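Side-chain contacts in hyaluronidase (Thermobaculum terrenum, PDB 5DIY), which probably removes N-acetylglucosamine from O-GlcNAc-modified proteins, as a family 84 glycoside hydrolase built on a TIM barrel: residues V226-G229 with G230-P233; F368-E371 with I372-W375. All coordinates share one frame; numbering follows the deposited sequence.

Contact 1 of 2, residues V226-G229 with G230-P233; sequences VNDG and GMMP. With NAG (2-acetamido-2-deoxy-beta-D-glucopyranose), chain E.
The sugar-binding loop that follows barrel strand 218-222 is folded here into two consecutive tight turns, in which Val226, Asn227, Asp228 and Gly229 meet Met231 and Met232. Asp228 makes the polar contact with the ligand, its carboxylate spanning two hydroxyls of the bound NAG: OD1 accepts from O6 at 2.6 Å and OD2 from O4 at 2.7 Å. OD2 also accepts from the backbone N of Tyr14, while NAG is also hydrogen-bonded to Gly12 O, Lys43 NZ and Asp119 OD2.

Behind the carboxylate, Asp228 O takes the N-H of Met231 (3.1 Å), closing a type II' turn in which Gly229 takes the positive phi (60°) that glycine tolerates best. The next turn, of type I, is closed by a straighter bond (167°) from Met232 N to Gly229 O at 3.2 Å. Met231, a buried side chain, bends at its last torsion (chi3 -69°) to bring CE against Val226 O, 3.4 Å away. Met231 O lies 3.4 Å from Asn227 CB, and the Asn227 amide is fixed by donating ND2 to Glu234 O. On the exposed side, Met232 CG rests 3.2 Å from Asn227 O.

The two backbone bonds thus define the turns, while the unbranched thioether can bend to pack on Val226 O; Asp228 reads the O4 and O6 hydroxyls together, consistent with selective recognition of the sugar.

Contact 2 of 2, residues F368-E371 with I372-W375; sequences FFWE and IRPW
At the break between helices 367-371 and 373-398, Phe368, Phe369 and Trp370 meet Ile372 and Arg373. Ile372 belongs to both ends: its N still donates to Phe368 O (3.1 Å), yet it is the first residue to leave helical geometry and is also the N-cap of the following helix. Pro374, which has no N-H to offer the preceding turn, suits the first turn of that new helix; its CD packs on Glu371 O at 3.6 Å.

Ile372 fills the buried side with its two branches. With CG1 lying between backbone N and carbonyl carbon (chi1 73°), CD1 reaches Phe368 CE1 at 3.8 Å and Phe369 CD1 at 3.9 Å, while CG2 sits over one face of the Phe368 ring, toward its rim. The two phenyl rings are themselves packed, Phe368 CD1 standing over the centre of Phe369. Met304 of helix 301-308 and Leu296 cover both phenylalanines.

On the exposed side, the Arg373 guanidinium turns a face to Trp370 CD1, 3.6 Å from NH2, the two planes 77° apart. Trp375, by contrast, is buried and meets Glu371 O with the edge of its indole, CZ3 at 3.7 Å.

The Glu371 carboxylate accepts from Ala264 N, and weakly from Glu263 N, at the start of helix 262-277, where the helix end would probably favour its negative charge. Apolar branched and aromatic groups pack on the buried side of the break, while Glu371 ties it to helix 262-277 of the barrel domain.

Overall arrangement
Contact 1 lies in the substrate-binding loop, its centre about 7 Å from the centre of the chain, partly buried; contact 2 is more fully buried, at the junction of two helices beyond the barrel, its centre about 15 Å from that of contact 1. The first relies on backbone turns, glycines and flexible methionines, with a carboxylate that binds the sugar; the second relies on rigid aromatic rings and a branched aliphatic, with a carboxylate committed to a helix start. They touch directly: Trp375 NE1 lies 2.8 Å from Pro233 O, a probable hydrogen bond, and Trp375 CZ2 packs 3.5 Å from Met232 O. Helix 373-398 is thereby linked to the loop that carries Asp228.

Contact 1 of 2, residues V226-G229 with G230-P233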
ATOM      1  N   VAL C 226      -0.514  -1.437   1.953  1.00 26.34           N
ATOM      2  CA  VAL C 226       0.740  -0.782   2.409  1.00 27.11           C
ATOM      3  C   VAL C 226       1.191   0.403   1.575  1.00 26.60           C
ATOM      4  O   VAL C 226       1.330   0.278   0.364  1.00 27.26           O
ATOM      5  CB  VAL C 226       2.017  -1.676   2.412  1.00 28.02           C
ATOM      6  CG1 VAL C 226       2.409  -2.068   3.805  1.00 29.89           C
ATOM      7  CG2 VAL C 226       1.939  -2.859   1.454  1.00 28.16           C
ATOM      8  N   ASN C 227       1.477   1.513   2.245  1.00 26.40           N
ATOM      9  CA  ASN C 227       2.055   2.690   1.607  1.00 27.35           C
ATOM     10  C   ASN C 227       3.286   3.184   2.378  1.00 27.90           C
ATOM     11  O   ASN C 227       3.382   4.347   2.725  1.00 27.41           O
ATOM     12  CB  ASN C 227       0.986   3.784   1.428  1.00 27.12           C
ATOM     13  CG  ASN C 227       0.493   4.385   2.745  1.00 27.55           C
ATOM     14  OD1 ASN C 227       0.578   3.771   3.817  1.00 26.59           O
ATOM     15  ND2 ASN C 227      -0.044   5.603   2.661  1.00 27.44           N
ATOM     16  N   ASP C 228       4.227   2.279   2.647  1.00 28.48           N
ATOM     17  CA  ASP C 228       5.456   2.654   3.363  1.00 27.85           C
ATOM     18  C   ASP C 228       6.547   3.072   2.390  1.00 27.63           C
ATOM     19  O   ASP C 228       6.413   2.888   1.172  1.00 27.86           O
ATOM     20  CB  ASP C 228       5.934   1.548   4.327  1.00 28.19           C
ATOM     21  CG  ASP C 228       6.304   0.230   3.632  1.00 28.25           C
ATOM     22  OD1 ASP C 228       6.473   0.182   2.401  1.00 26.13           O
ATOM     23  OD2 ASP C 228       6.439  -0.775   4.368  1.00 28.37           O
ATOM     24  N   GLY C 229       7.616   3.651   2.932  1.00 26.79           N
ATOM     25  CA  GLY C 229       8.754   4.098   2.131  1.00 27.02           C
ATOM     26  C   GLY C 229       8.327   5.134   1.111  1.00 26.30           C
ATOM     27  O   GLY C 229       7.602   6.065   1.445  1.00 25.29           O
ATOM     28  N   GLY C 230       8.734   4.937  -0.144  1.00 26.06           N
ATOM     29  CA  GLY C 230       8.382   5.852  -1.227  1.00 25.89           C
ATOM     30  C   GLY C 230       6.919   5.914  -1.621  1.00 25.56           C
ATOM     31  O   GLY C 230       6.531   6.796  -2.380  1.00 25.42           O
ATOM     32  N   MET C 231       6.109   4.987  -1.119  1.00 26.02           N
ATOM     33  CA  MET C 231       4.662   4.997  -1.339  1.00 25.85           C
ATOM     34  C   MET C 231       3.877   5.827  -0.318  1.00 25.83           C
ATOM     35  O   MET C 231       2.674   6.008  -0.500  1.00 24.93           O
ATOM     36  CB  MET C 231       4.120   3.561  -1.334  1.00 25.96           C
ATOM     37  CG  MET C 231       4.718   2.655  -2.405  1.00 26.41           C
ATOM     38  SD  MET C 231       3.892   1.052  -2.441  1.00 26.68           S
ATOM     39  CE  MET C 231       4.463   0.385  -0.873  1.00 26.74           C
ATOM     40  N   MET C 232       4.529   6.335   0.735  1.00 26.35           N
ATOM     41  CA  MET C 232       3.836   7.162   1.760  1.00 26.66           C
ATOM     42  C   MET C 232       2.943   8.305   1.223  1.00 25.16           C
ATOM     43  O   MET C 232       1.878   8.547   1.777  1.00 25.17           O
ATOM     44  CB  MET C 232       4.828   7.692   2.815  1.00 28.47           C
ATOM     45  CG  MET C 232       5.160   6.699   3.926  1.00 29.91           C
ATOM     46  SD  MET C 232       6.024   7.444   5.334  1.00 32.27           S
ATOM     47  CE  MET C 232       7.677   7.563   4.660  1.00 31.45           C
ATOM     48  N   PRO C 233       3.359   9.000   0.149  1.00 24.48           N
ATOM     49  CA  PRO C 233       2.482  10.032  -0.438  1.00 23.81           C
ATOM     50  C   PRO C 233       1.146   9.543  -1.029  1.00 23.66           C
ATOM     51  O   PRO C 233       0.228  10.354  -1.205  1.00 22.47           O
ATOM     52  CB  PRO C 233       3.352  10.638  -1.533  1.00 24.11           C
ATOM     53  CG  PRO C 233       4.741  10.457  -1.042  1.00 24.41           C
ATOM     54  CD  PRO C 233       4.734   9.110  -0.370  1.00 24.51           C
TER
HETATM   55  C1  NAG E 101       9.027  -5.366   1.438  1.00 30.22           C
HETATM   56  C2  NAG E 101       8.835  -5.930   2.859  1.00 28.79           C
HETATM   57  C3  NAG E 101       7.641  -5.340   3.615  1.00 28.24           C
HETATM   58  C4  NAG E 101       7.304  -3.958   3.080  1.00 27.66           C
HETATM   59  C5  NAG E 101       6.898  -4.091   1.622  1.00 28.46           C
HETATM   60  C6  NAG E 101       6.543  -2.744   0.971  1.00 28.96           C
HETATM   61  C7  NAG E 101       7.893  -8.122   2.202  1.00 27.82           C
HETATM   62  C8  NAG E 101       8.048  -9.609   2.363  1.00 27.67           C
HETATM   63  N2  NAG E 101       8.795  -7.388   2.855  1.00 28.11           N
HETATM   64  O3  NAG E 101       7.958  -5.276   5.009  1.00 27.75           O
HETATM   65  O4  NAG E 101       6.202  -3.405   3.801  1.00 26.20           O
HETATM   66  O5  NAG E 101       7.865  -4.789   0.831  1.00 29.59           O
HETATM   67  O6  NAG E 101       7.590  -1.782   1.124  1.00 28.75           O
HETATM   68  O7  NAG E 101       7.006  -7.638   1.510  1.00 27.28           O

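Contact 2 of 2, residues F368-E371 with I372-W375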
ATOM      1  N   PHE C 368     -11.031   8.058  10.707  1.00 30.46           N
ATOM      2  CA  PHE C 368     -10.741   7.904   9.275  1.00 30.89           C
ATOM      3  C   PHE C 368     -10.370   9.259   8.657  1.00 30.70           C
ATOM      4  O   PHE C 368      -9.300   9.401   8.044  1.00 30.72           O
ATOM      5  CB  PHE C 368     -11.939   7.273   8.542  1.00 31.02           C
ATOM      6  CG  PHE C 368     -11.755   7.158   7.046  1.00 30.52           C
ATOM      7  CD1 PHE C 368     -12.129   8.207   6.196  1.00 29.99           C
ATOM      8  CD2 PHE C 368     -11.226   6.001   6.485  1.00 30.01           C
ATOM      9  CE1 PHE C 368     -11.959   8.107   4.821  1.00 30.41           C
ATOM     10  CE2 PHE C 368     -11.057   5.891   5.108  1.00 30.50           C
ATOM     11  CZ  PHE C 368     -11.421   6.946   4.273  1.00 30.44           C
ATOM     12  N   PHE C 369     -11.229  10.259   8.856  1.00 30.40           N
ATOM     13  CA  PHE C 369     -10.997  11.597   8.265  1.00 30.45           C
ATOM     14  C   PHE C 369      -9.868  12.389   8.914  1.00 30.76           C
ATOM     15  O   PHE C 369      -9.279  13.249   8.256  1.00 32.03           O
ATOM     16  CB  PHE C 369     -12.297  12.400   8.186  1.00 29.17           C
ATOM     17  CG  PHE C 369     -13.299  11.781   7.262  1.00 28.61           C
ATOM     18  CD1 PHE C 369     -13.080  11.782   5.887  1.00 28.86           C
ATOM     19  CD2 PHE C 369     -14.419  11.129   7.756  1.00 28.68           C
ATOM     20  CE1 PHE C 369     -13.978  11.177   5.020  1.00 28.01           C
ATOM     21  CE2 PHE C 369     -15.326  10.528   6.894  1.00 28.39           C
ATOM     22  CZ  PHE C 369     -15.104  10.551   5.526  1.00 28.16           C
ATOM     23  N   TRP C 370      -9.539  12.083  10.171  1.00 31.10           N
ATOM     24  CA  TRP C 370      -8.285  12.557  10.779  1.00 31.77           C
ATOM     25  C   TRP C 370      -7.053  11.964  10.074  1.00 30.44           C
ATOM     26  O   TRP C 370      -6.092  12.676   9.815  1.00 29.70           O
ATOM     27  CB  TRP C 370      -8.231  12.233  12.281  1.00 33.18           C
ATOM     28  CG  TRP C 370      -6.980  12.726  12.946  1.00 34.63           C
ATOM     29  CD1 TRP C 370      -6.775  13.962  13.489  1.00 36.16           C
ATOM     30  CD2 TRP C 370      -5.757  12.002  13.125  1.00 36.43           C
ATOM     31  NE1 TRP C 370      -5.498  14.055  13.996  1.00 35.74           N
ATOM     32  CE2 TRP C 370      -4.851  12.866  13.788  1.00 36.41           C
ATOM     33  CE3 TRP C 370      -5.336  10.706  12.789  1.00 36.89           C
ATOM     34  CZ2 TRP C 370      -3.544  12.475  14.128  1.00 36.77           C
ATOM     35  CZ3 TRP C 370      -4.031  10.314  13.126  1.00 37.29           C
ATOM     36  CH2 TRP C 370      -3.154  11.201  13.789  1.00 37.21           C
ATOM     37  N   GLU C 371      -7.083  10.666   9.773  1.00 30.62           N
ATOM     38  CA  GLU C 371      -5.937  10.012   9.111  1.00 31.20           C
ATOM     39  C   GLU C 371      -5.696  10.518   7.682  1.00 30.18           C
ATOM     40  O   GLU C 371      -4.552  10.750   7.295  1.00 30.67           O
ATOM     41  CB  GLU C 371      -6.079   8.485   9.115  1.00 32.15           C
ATOM     42  CG  GLU C 371      -5.717   7.852  10.448  1.00 33.22           C
ATOM     43  CD  GLU C 371      -5.895   6.350  10.478  1.00 33.87           C
ATOM     44  OE1 GLU C 371      -6.184   5.741   9.424  1.00 34.43           O
ATOM     45  OE2 GLU C 371      -5.771   5.770  11.580  1.00 35.39           O
ATOM     46  N   ILE C 372      -6.768  10.714   6.920  1.00 30.32           N
ATOM     47  CA  ILE C 372      -6.656  11.147   5.520  1.00 30.57           C
ATOM     48  C   ILE C 372      -6.639  12.674   5.315  1.00 30.82           C
ATOM     49  O   ILE C 372      -6.715  13.129   4.178  1.00 31.56           O
ATOM     50  CB  ILE C 372      -7.744  10.495   4.623  1.00 30.03           C
ATOM     51  CG1 ILE C 372      -9.141  11.079   4.869  1.00 29.87           C
ATOM     52  CG2 ILE C 372      -7.758   8.985   4.821  1.00 30.35           C
ATOM     53  CD1 ILE C 372      -9.996  11.085   3.620  1.00 30.25           C
ATOM     54  N   ARG C 373      -6.519  13.451   6.397  1.00 31.22           N
ATOM     55  CA  ARG C 373      -6.584  14.915   6.322  1.00 31.45           C
ATOM     56  C   ARG C 373      -5.529  15.559   5.414  1.00 30.11           C
ATOM     57  O   ARG C 373      -5.855  16.506   4.695  1.00 29.04           O
ATOM     58  CB  ARG C 373      -6.521  15.546   7.722  1.00 34.17           C
ATOM     59  CG  ARG C 373      -6.860  17.031   7.761  1.00 36.34           C
ATOM     60  CD  ARG C 373      -6.402  17.684   9.055  1.00 38.73           C
ATOM     61  NE  ARG C 373      -7.291  17.368  10.171  1.00 40.97           N
ATOM     62  CZ  ARG C 373      -7.006  17.552  11.462  1.00 42.15           C
ATOM     63  NH1 ARG C 373      -5.829  18.044  11.855  1.00 43.48           N
ATOM     64  NH2 ARG C 373      -7.912  17.224  12.378  1.00 42.90           N
ATOM     65  N   PRO C 374      -4.269  15.066   5.441  1.00 28.46           N
ATOM     66  CA  PRO C 374      -3.265  15.646   4.536  1.00 28.22           C
ATOM     67  C   PRO C 374      -3.631  15.556   3.051  1.00 28.40           C
ATOM     68  O   PRO C 374      -3.282  16.453   2.280  1.00 28.78           O
ATOM     69  CB  PRO C 374      -2.008  14.821   4.828  1.00 28.27           C
ATOM     70  CG  PRO C 374      -2.199  14.347   6.223  1.00 27.87           C
ATOM     71  CD  PRO C 374      -3.663  14.065   6.337  1.00 28.13           C
ATOM     72  N   TRP C 375      -4.343  14.495   2.675  1.00 27.52           N
ATOM     73  CA  TRP C 375      -4.802  14.316   1.304  1.00 27.84           C
ATOM     74  C   TRP C 375      -5.970  15.251   1.012  1.00 27.22           C
ATOM     75  O   TRP C 375      -6.028  15.824  -0.070  1.00 26.50           O
ATOM     76  CB  TRP C 375      -5.166  12.849   1.030  1.00 27.46           C
ATOM     77  CG  TRP C 375      -3.955  11.964   0.929  1.00 27.93           C
ATOM     78  CD1 TRP C 375      -3.258  11.661  -0.206  1.00 27.82           C
ATOM     79  CD2 TRP C 375      -3.284  11.286   2.001  1.00 27.84           C
ATOM     80  NE1 TRP C 375      -2.205  10.834   0.088  1.00 27.11           N
ATOM     81  CE2 TRP C 375      -2.193  10.591   1.436  1.00 27.71           C
ATOM     82  CE3 TRP C 375      -3.506  11.187   3.381  1.00 28.58           C
ATOM     83  CZ2 TRP C 375      -1.326   9.801   2.203  1.00 28.08           C
ATOM     84  CZ3 TRP C 375      -2.636  10.407   4.147  1.00 28.71           C
ATOM     85  CH2 TRP C 375      -1.560   9.727   3.552  1.00 28.42           C
TER